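Local coordinates for endonuclease and methylase LlaGI (Lactococcus lactis, PDB 5FFJ), which combines a helicase-like ATPase, an N6-adenine methyltransferase and a sequence-recognising domain, and probably methylates specific DNA sites and, when its nuclease is present, restricts unmodified DNA, at residues Pro856-Gln861 / Tyr897-Leu902; Ala881-Lys886 / Ser903-Ser908; Phe948-Asp953 / Thr975-Ser980. All blocks are in the same frame, centred on the assembly; numbering follows the deposited sequence.

Contact 1 of 3, residues Pro856-Gln861 / Tyr897-Leu902. With nucleotides of chain B; nucleotides of chain C.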
# COMPACT_ATOMS: atom_id res chain seq x y z
N PRO A 856 -2.81 15.27 -2.19
CA PRO A 856 -2.17 13.97 -2.36
C PRO A 856 -0.66 14.07 -2.59
O PRO A 856 -0.20 15.05 -3.18
CB PRO A 856 -2.87 13.39 -3.60
CG PRO A 856 -3.35 14.58 -4.35
CD PRO A 856 -3.70 15.60 -3.31
N TYR A 857 0.09 13.08 -2.10
CA TYR A 857 1.53 12.99 -2.36
C TYR A 857 1.82 11.80 -3.28
O TYR A 857 1.57 10.66 -2.90
CB TYR A 857 2.35 12.83 -1.08
CG TYR A 857 1.95 13.68 0.11
CD1 TYR A 857 1.21 14.84 -0.04
CD2 TYR A 857 2.34 13.32 1.40
CE1 TYR A 857 0.85 15.61 1.06
CE2 TYR A 857 1.99 14.07 2.49
CZ TYR A 857 1.25 15.22 2.32
OH TYR A 857 0.90 15.97 3.42
N SER A 858 2.33 12.07 -4.47
CA SER A 858 2.79 11.01 -5.36
C SER A 858 3.73 11.54 -6.42
O SER A 858 3.38 12.45 -7.17
CB SER A 858 1.60 10.31 -6.03
OG SER A 858 2.04 9.30 -6.92
N LYS A 859 4.93 10.97 -6.48
CA LYS A 859 5.94 11.38 -7.45
C LYS A 859 6.10 10.32 -8.54
O LYS A 859 6.70 10.58 -9.59
CB LYS A 859 7.28 11.63 -6.77
CG LYS A 859 8.17 12.61 -7.53
CD LYS A 859 9.60 12.59 -7.02
CE LYS A 859 10.42 11.49 -7.68
NZ LYS A 859 11.87 11.57 -7.34
N GLY A 860 5.59 9.12 -8.28
CA GLY A 860 5.72 8.02 -9.23
C GLY A 860 5.43 6.66 -8.62
O GLY A 860 4.41 6.47 -7.96
N GLN A 861 6.34 5.71 -8.84
CA GLN A 861 6.12 4.33 -8.44
C GLN A 861 7.43 3.54 -8.29
O GLN A 861 8.51 4.12 -8.19
CB GLN A 861 5.24 3.63 -9.49
CG GLN A 861 5.79 3.73 -10.92
CD GLN A 861 5.12 2.78 -11.91
OE1 GLN A 861 4.53 1.78 -11.52
NE2 GLN A 861 5.22 3.10 -13.20
N TYR A 897 6.50 17.63 -10.72
CA TYR A 897 5.24 17.04 -11.18
C TYR A 897 4.67 16.10 -10.12
O TYR A 897 3.76 15.31 -10.40
CB TYR A 897 5.44 16.31 -12.50
CG TYR A 897 5.76 17.24 -13.65
CD1 TYR A 897 7.07 17.64 -13.90
CD2 TYR A 897 4.76 17.72 -14.47
CE1 TYR A 897 7.36 18.49 -14.94
CE2 TYR A 897 5.04 18.57 -15.52
CZ TYR A 897 6.34 18.96 -15.75
OH TYR A 897 6.63 19.81 -16.79
N ASP A 898 5.20 16.18 -8.90
CA ASP A 898 4.63 15.45 -7.78
C ASP A 898 3.24 16.01 -7.50
O ASP A 898 3.01 17.21 -7.62
CB ASP A 898 5.52 15.58 -6.54
CG ASP A 898 5.09 14.66 -5.40
OD1 ASP A 898 3.87 14.48 -5.18
OD2 ASP A 898 5.98 14.10 -4.72
N SER A 899 2.31 15.13 -7.14
CA SER A 899 0.91 15.50 -6.93
C SER A 899 0.75 16.69 -5.98
O SER A 899 -0.14 17.52 -6.17
CB SER A 899 0.12 14.31 -6.39
OG SER A 899 0.10 13.24 -7.32
N TYR A 900 1.61 16.77 -4.97
CA TYR A 900 1.50 17.83 -3.98
C TYR A 900 1.96 19.16 -4.58
O TYR A 900 1.52 20.22 -4.15
CB TYR A 900 2.30 17.48 -2.72
CG TYR A 900 3.72 17.98 -2.69
CD1 TYR A 900 4.02 19.25 -2.21
CD2 TYR A 900 4.77 17.18 -3.13
CE1 TYR A 900 5.32 19.71 -2.17
CE2 TYR A 900 6.08 17.64 -3.09
CZ TYR A 900 6.35 18.90 -2.61
OH TYR A 900 7.64 19.37 -2.57
N VAL A 901 2.84 19.09 -5.57
CA VAL A 901 3.30 20.29 -6.26
C VAL A 901 2.27 20.70 -7.30
O VAL A 901 2.09 21.89 -7.58
CB VAL A 901 4.66 20.07 -6.94
CG1 VAL A 901 5.20 21.39 -7.49
CG2 VAL A 901 5.66 19.48 -5.96
N LEU A 902 1.59 19.71 -7.88
CA LEU A 902 0.46 19.98 -8.76
C LEU A 902 -0.66 20.66 -7.98
O LEU A 902 -1.29 21.60 -8.47
CB LEU A 902 -0.06 18.69 -9.39
CG LEU A 902 0.91 17.89 -10.27
CD1 LEU A 902 0.23 16.62 -10.79
CD2 LEU A 902 1.43 18.73 -11.42
P DA B 11 5.90 8.97 -2.85
OP1 DA B 11 5.19 7.80 -3.41
OP2 DA B 11 5.62 10.33 -3.37
O5' DA B 11 5.67 8.97 -1.26
C5' DA B 11 4.50 9.56 -0.71
C4' DA B 11 4.18 8.96 0.64
O4' DA B 11 3.18 9.77 1.32
C3' DA B 11 3.59 7.56 0.60
O3' DA B 11 3.85 6.85 1.81
C2' DA B 11 2.12 7.87 0.42
C1' DA B 11 1.96 9.04 1.39
N9 DA B 11 0.86 9.96 1.08
C8 DA B 11 0.24 10.16 -0.12
N7 DA B 11 -0.70 11.07 -0.08
C5 DA B 11 -0.68 11.52 1.23
C6 DA B 11 -1.44 12.49 1.92
N6 DA B 11 -2.40 13.21 1.34
N1 DA B 11 -1.17 12.69 3.22
C2 DA B 11 -0.20 11.96 3.80
N3 DA B 11 0.57 11.02 3.25
C4 DA B 11 0.28 10.85 1.96
P DT C 18 7.57 6.34 -13.08
OP1 DT C 18 6.44 6.89 -12.29
OP2 DT C 18 7.31 5.22 -14.01
O5' DT C 18 8.27 7.54 -13.87
C5' DT C 18 8.63 8.73 -13.17
C4' DT C 18 9.54 9.61 -13.99
O4' DT C 18 10.92 9.15 -13.89
C3' DT C 18 9.23 9.66 -15.50
O3' DT C 18 9.13 11.02 -15.93
C2' DT C 18 10.43 8.95 -16.12
C1' DT C 18 11.52 9.34 -15.14
N1 DT C 18 12.79 8.55 -15.23
C2 DT C 18 13.98 9.20 -15.00
O2 DT C 18 14.06 10.38 -14.72
N3 DT C 18 15.10 8.41 -15.10
C4 DT C 18 15.14 7.06 -15.41
O4 DT C 18 16.19 6.44 -15.48
C5 DT C 18 13.85 6.44 -15.65
C7 DT C 18 13.76 4.98 -15.99
C6 DT C 18 12.75 7.21 -15.55
P DG C 20 9.03 18.18 -18.53
OP1 DG C 20 8.72 19.53 -17.99
OP2 DG C 20 8.10 17.52 -19.46
O5' DG C 20 10.48 18.27 -19.21
C5' DG C 20 11.52 18.96 -18.53
C4' DG C 20 12.86 18.74 -19.22
O4' DG C 20 13.19 17.32 -19.21
C3' DG C 20 12.91 19.17 -20.70
O3' DG C 20 14.08 19.93 -20.95
C2' DG C 20 12.90 17.84 -21.45
C1' DG C 20 13.67 16.96 -20.49
N9 DG C 20 13.49 15.52 -20.69
C8 DG C 20 12.32 14.85 -20.96
N7 DG C 20 12.48 13.56 -21.10
C5 DG C 20 13.85 13.37 -20.91
C6 DG C 20 14.62 12.18 -20.93
O6 DG C 20 14.24 11.02 -21.14
N1 DG C 20 15.97 12.43 -20.69
C2 DG C 20 16.50 13.68 -20.45
N2 DG C 20 17.82 13.74 -20.23
N3 DG C 20 15.79 14.80 -20.42
C4 DG C 20 14.48 14.57 -20.66
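Two backbone-centred hydrogen bonds fix the loop 856-861 on the start of the helix that begins at Ser899. Asp898 is the N-cap: with CG anti to its own backbone N (chi1 -171°), it turns OD1 to accept from Tyr900 N at 3.2 Å. The same OD1 takes Ser858 N across the contact at 2.9 Å, and both donors sit above the carboxylate plane. Ser858 completes the exchange through its carbonyl, since Ser899 N reaches Ser858 O at 2.9 Å in a nearly straight bond (164°). Asn870 shares this carbonyl.

Apolar packing is slight: Tyr857 CD1 lies 3.9 Å from Tyr900 CB. The methylenes of Lys859 instead pass beside Asp898 OD2 before the chain bends at chi3 and carries the ammonium away to a weak bond with a cytosine O2 of the DNA.

The DNA supplies the aromatic and phosphate contacts. The Tyr857 ring lies flat on the DA11 base of chain B, with base atom C6 3.7 Å above the ring plane and over the ring centre; its hydroxyl bonds to Val920 O, which fixes the ring's far end. Lys859 N gives a weak bond to OP2 of DA11, while Tyr897 OH bonds to OP1 of DG20 of chain C. Gly860 suits its place because its CA comes within 3.3 Å of OP1 of DT18 of chain C, where a side chain would collide.

Pro856 and Tyr857 close the Asn-Pro-Pro-Tyr motif of N6-adenine methyltransferases. The stack is consistent with a flipped adenine held for methylation, on a loop whose shape probably depends on a buried carboxylate oxygen that accepts two hydrogen bonds.

Contact 2 of 3, residues Ala881-Lys886 / Ser903-Ser908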
# COMPACT_ATOMS: atom_id res chain seq x y z
N ALA A 881 5.19 23.67 -16.06
CA ALA A 881 6.33 23.80 -16.96
C ALA A 881 6.75 25.26 -17.16
O ALA A 881 7.94 25.56 -17.22
CB ALA A 881 6.00 23.17 -18.29
N ASP A 882 5.78 26.15 -17.27
CA ASP A 882 6.05 27.56 -17.53
C ASP A 882 6.44 28.32 -16.27
O ASP A 882 7.03 29.40 -16.35
CB ASP A 882 4.83 28.22 -18.18
CG ASP A 882 4.50 27.65 -19.55
OD1 ASP A 882 5.45 27.32 -20.30
OD2 ASP A 882 3.30 27.54 -19.88
N SER A 883 6.12 27.76 -15.11
CA SER A 883 6.39 28.42 -13.83
C SER A 883 7.56 27.78 -13.08
O SER A 883 8.68 28.29 -13.11
CB SER A 883 5.14 28.39 -12.95
OG SER A 883 4.66 27.07 -12.77
N TYR A 884 7.28 26.66 -12.42
CA TYR A 884 8.25 26.03 -11.52
C TYR A 884 9.46 25.49 -12.28
O TYR A 884 10.60 25.73 -11.89
CB TYR A 884 7.58 24.91 -10.74
CG TYR A 884 6.35 25.33 -9.97
CD1 TYR A 884 6.19 26.64 -9.53
CD2 TYR A 884 5.34 24.42 -9.67
CE1 TYR A 884 5.06 27.03 -8.83
CE2 TYR A 884 4.22 24.80 -8.96
CZ TYR A 884 4.08 26.10 -8.55
OH TYR A 884 2.96 26.47 -7.84
N VAL A 885 9.21 24.76 -13.36
CA VAL A 885 10.28 24.13 -14.12
C VAL A 885 11.15 25.17 -14.82
O VAL A 885 12.37 25.02 -14.91
CB VAL A 885 9.72 23.15 -15.16
CG1 VAL A 885 10.85 22.51 -15.95
CG2 VAL A 885 8.87 22.08 -14.48
N LYS A 886 10.51 26.21 -15.34
CA LYS A 886 11.21 27.25 -16.09
C LYS A 886 12.24 27.98 -15.22
O LYS A 886 13.34 28.28 -15.67
CB LYS A 886 10.21 28.25 -16.67
CG LYS A 886 10.85 29.35 -17.50
N SER A 903 -0.89 20.19 -6.76
CA SER A 903 -1.95 20.73 -5.91
C SER A 903 -1.71 22.20 -5.59
O SER A 903 -2.64 23.00 -5.61
CB SER A 903 -2.05 19.92 -4.62
OG SER A 903 -2.43 18.58 -4.88
N ILE A 904 -0.46 22.55 -5.29
CA ILE A 904 -0.11 23.94 -5.02
C ILE A 904 -0.30 24.77 -6.28
O ILE A 904 -0.79 25.90 -6.22
CB ILE A 904 1.34 24.07 -4.52
CG1 ILE A 904 1.50 23.36 -3.17
CG2 ILE A 904 1.73 25.55 -4.38
CD1 ILE A 904 2.94 23.25 -2.70
N ARG A 905 0.09 24.21 -7.42
CA ARG A 905 -0.08 24.89 -8.70
C ARG A 905 -1.55 25.13 -9.00
O ARG A 905 -1.98 26.27 -9.19
CB ARG A 905 0.56 24.07 -9.83
CG ARG A 905 0.44 24.67 -11.23
CD ARG A 905 1.32 25.90 -11.39
NE ARG A 905 0.72 27.10 -10.81
CZ ARG A 905 1.38 28.22 -10.55
NH1 ARG A 905 2.68 28.31 -10.79
NH2 ARG A 905 0.74 29.26 -10.03
N TRP A 906 -2.32 24.04 -9.02
CA TRP A 906 -3.75 24.11 -9.33
C TRP A 906 -4.48 25.05 -8.38
O TRP A 906 -5.41 25.75 -8.78
CB TRP A 906 -4.36 22.71 -9.26
CG TRP A 906 -5.80 22.67 -9.66
CD1 TRP A 906 -6.29 22.31 -10.88
CD2 TRP A 906 -6.93 22.98 -8.85
NE1 TRP A 906 -7.66 22.39 -10.88
CE2 TRP A 906 -8.08 22.80 -9.64
CE3 TRP A 906 -7.09 23.40 -7.52
CZ2 TRP A 906 -9.37 23.02 -9.15
CZ3 TRP A 906 -8.37 23.62 -7.04
CH2 TRP A 906 -9.49 23.43 -7.86
N ALA A 907 -4.07 25.05 -7.12
CA ALA A 907 -4.68 25.90 -6.11
C ALA A 907 -4.23 27.35 -6.29
O ALA A 907 -5.02 28.27 -6.14
CB ALA A 907 -4.33 25.41 -4.71
N SER A 908 -2.95 27.53 -6.61
CA SER A 908 -2.41 28.86 -6.88
C SER A 908 -3.16 29.52 -8.03
O SER A 908 -3.40 30.73 -8.02
CB SER A 908 -0.92 28.78 -7.20
OG SER A 908 -0.14 28.67 -6.01
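The Tyr884 ring and the Arg905 guanidinium lie almost parallel, their planes 17° apart, but they overlap only at their rims. Tyr884 OH sits 3.4 Å above one face of the guanidinium, off its centre, and Arg905 NH1 meets the ring obliquely, 3.3 Å from Tyr884 CE1. Ser883 lies next to both groups: its OG is over one face of the Tyr884 ring and also at the edge of the guanidinium, 3.1 Å from Arg905 NH1. That hydroxyl is bonded to Ser879 O within its own helix.

Torsions bring Arg905 here. CG is anti to the backbone N (chi1 180°), and bends at chi2 and chi3 fold the chain so that its methylenes also pack on the ring, with Arg905 CB 3.8 Å from Tyr884 CE2. The charge is met by Glu941, which forms a salt bridge with NH2. An alanine here would remove the guanidinium and would probably cost Tyr884 its flat neighbour and leave Glu941 without this buried partner.

The tyrosine hydroxyl also meets the aliphatic part of the second helix. Ile904 CG2 touches Tyr884 OH at 3.8 Å, while Ser908 returns its OG to Ile904 O, a carbonyl that also accepts Ser908 N; a serine thus fits a buried helix by satisfying itself on the preceding turn.

The helix segments cross at 125° with axes 11.6 Å apart, a gap suited to a long arginine and a tyrosine rather than small residues. Helix 932-941 closes over the pair, touching Tyr884 and Ile904. Both helices belong to the connection from strand 850-853 to its parallel neighbour 915-922, the beta-alpha-beta crossover typical of Rossmann-like methyltransferases.

Contact 3 of 3, residues Phe948-Asp953 / Thr975-Ser980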
# COMPACT_ATOMS: atom_id res chain seq x y z
N PHE A 948 6.03 26.04 8.02
CA PHE A 948 6.23 25.31 9.26
C PHE A 948 6.80 23.93 8.96
O PHE A 948 6.07 23.03 8.54
CB PHE A 948 4.92 25.20 10.04
CG PHE A 948 5.09 24.83 11.50
CD1 PHE A 948 6.33 24.84 12.11
CD2 PHE A 948 3.98 24.46 12.26
CE1 PHE A 948 6.47 24.50 13.44
CE2 PHE A 948 4.12 24.12 13.59
CZ PHE A 948 5.36 24.14 14.18
N ASN A 949 8.10 23.76 9.17
CA ASN A 949 8.76 22.50 8.88
C ASN A 949 8.59 21.50 10.02
O ASN A 949 9.17 21.67 11.09
CB ASN A 949 10.24 22.73 8.59
CG ASN A 949 10.93 21.49 8.04
OD1 ASN A 949 10.29 20.49 7.72
ND2 ASN A 949 12.25 21.56 7.91
N LEU A 950 7.80 20.47 9.78
CA LEU A 950 7.49 19.46 10.79
C LEU A 950 8.47 18.28 10.75
O LEU A 950 8.35 17.34 11.53
CB LEU A 950 6.06 18.95 10.60
CG LEU A 950 4.96 19.61 11.44
CD1 LEU A 950 5.18 21.10 11.62
CD2 LEU A 950 3.61 19.37 10.78
N ARG A 951 9.45 18.35 9.84
CA ARG A 951 10.47 17.31 9.72
C ARG A 951 9.82 15.94 9.51
O ARG A 951 8.81 15.82 8.82
CB ARG A 951 11.37 17.31 10.96
CG ARG A 951 11.96 18.67 11.31
CD ARG A 951 12.99 19.12 10.29
NE ARG A 951 14.12 18.19 10.22
CZ ARG A 951 15.18 18.23 11.02
NH1 ARG A 951 15.28 19.15 11.97
NH2 ARG A 951 16.15 17.33 10.87
N GLY A 952 10.41 14.90 10.11
CA GLY A 952 9.82 13.58 10.09
C GLY A 952 10.09 12.81 8.81
O GLY A 952 9.25 12.03 8.36
N ASP A 953 11.26 13.04 8.22
CA ASP A 953 11.66 12.34 7.00
C ASP A 953 12.41 11.06 7.34
O ASP A 953 13.55 11.10 7.79
CB ASP A 953 12.55 13.24 6.12
CG ASP A 953 12.89 12.60 4.78
OD1 ASP A 953 12.22 11.62 4.39
OD2 ASP A 953 13.83 13.08 4.11
N THR A 975 7.67 10.73 4.12
CA THR A 975 8.25 11.96 3.61
C THR A 975 8.36 13.05 4.67
O THR A 975 7.67 13.01 5.69
CB THR A 975 7.43 12.53 2.45
OG1 THR A 975 6.12 12.88 2.91
CG2 THR A 975 7.32 11.52 1.32
N SER A 976 9.24 14.01 4.43
CA SER A 976 9.30 15.21 5.26
C SER A 976 7.96 15.92 5.16
O SER A 976 7.43 16.10 4.06
CB SER A 976 10.43 16.13 4.81
OG SER A 976 10.62 17.19 5.73
N ILE A 977 7.40 16.31 6.30
CA ILE A 977 6.11 16.99 6.33
C ILE A 977 6.27 18.46 6.73
O ILE A 977 7.13 18.80 7.54
CB ILE A 977 5.14 16.31 7.32
CG1 ILE A 977 4.89 14.85 6.90
CG2 ILE A 977 3.82 17.07 7.41
CD1 ILE A 977 4.30 14.69 5.50
N ALA A 978 5.44 19.31 6.14
CA ALA A 978 5.47 20.73 6.45
C ALA A 978 4.10 21.34 6.23
O ALA A 978 3.38 20.97 5.30
CB ALA A 978 6.51 21.45 5.59
N ILE A 979 3.73 22.28 7.10
CA ILE A 979 2.50 23.04 6.93
C ILE A 979 2.82 24.36 6.24
O ILE A 979 3.68 25.11 6.70
CB ILE A 979 1.79 23.30 8.27
CG1 ILE A 979 1.15 22.01 8.78
CG2 ILE A 979 0.73 24.38 8.11
CD1 ILE A 979 0.58 22.10 10.19
N SER A 980 2.13 24.61 5.14
CA SER A 980 2.32 25.83 4.37
C SER A 980 1.05 26.64 4.31
O SER A 980 0.00 26.14 3.89
CB SER A 980 2.78 25.50 2.95
OG SER A 980 3.97 24.73 2.98
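At the Phe948 end the two strands are regular and closely packed; toward Asp953 they loosen into a bulge and a loop. Phe948 and Ile979 form an antiparallel hydrogen-bonded pair, with Phe948 N to Ile979 O at 2.9 Å, nearly along the C=O axis, and Ile979 N returning to Phe948 O at 2.8 Å. Ala978 stands beside Asn949 in the next, non-hydrogen-bonded pair; its CB lies 3.4 Å from Phe948 O, and a small residue is consistent with this approach.

On the face carrying Phe948 and Ile979, Leu950 joins the apolar cluster. Its CD1 sits 3.5 Å above the centre of the Phe948 ring, and its other methyl, Leu950 CD2, reaches both Ile977 CG2 and Ile979 CD1. Branched and aliphatic side chains fit this layer, which helix 707-725 seals at Ile979.

Beyond it lies a classic beta bulge, Leu950 and Arg951 both opposing Ile977. Leu950 N gives a bent bond to Ile977 O (134°), whereas Ile977 N points straight at Arg951 O at 2.9 Å. Asn949 shapes the turn from within: its OD1 accepts from Arg951 N at 3.1 Å, an Asx turn, while its ND2 bonds to Tyr994. Gly952 follows with the positive phi (82°) that favours glycine.

Here Arg951 is partly exposed, while Asp953 and Ser976 stay buried. The Arg951 side chain makes no close contact with the opposite strand and forms salt bridges to Glu964 and Asp999. Asp953 pairs with Lys1189, although Asp953 CB still rests on Ser976 CB at 3.8 Å.

The chemistry thus divides: backbone bonds and hydrocarbon join the two strands, while Arg951 and Asp953 pair with charges elsewhere in the chain, which would probably fix the strand's end.

In the fold
All three contacts belong to the methyltransferase fold, on and around its mixed sheet. Contact 3 lies within the sheet, mostly buried and held by backbone bonds and aliphatic packing. Contact 2 is a buried helix pair beside it, built around a charged, flat side chain, while contact 1 is only partly buried and opens onto the DNA with polar bonds and a stacked base. Contacts 1 and 2 share helix 899-910, its start serving the loop and its next turns the neighbouring helix; Val901 meets Tyr884 between them. Contact 3 reaches contact 1 where Ile977 packs on Tyr857, so the sheet backs the base-stacking ring. Contacts 2 and 3 do not touch.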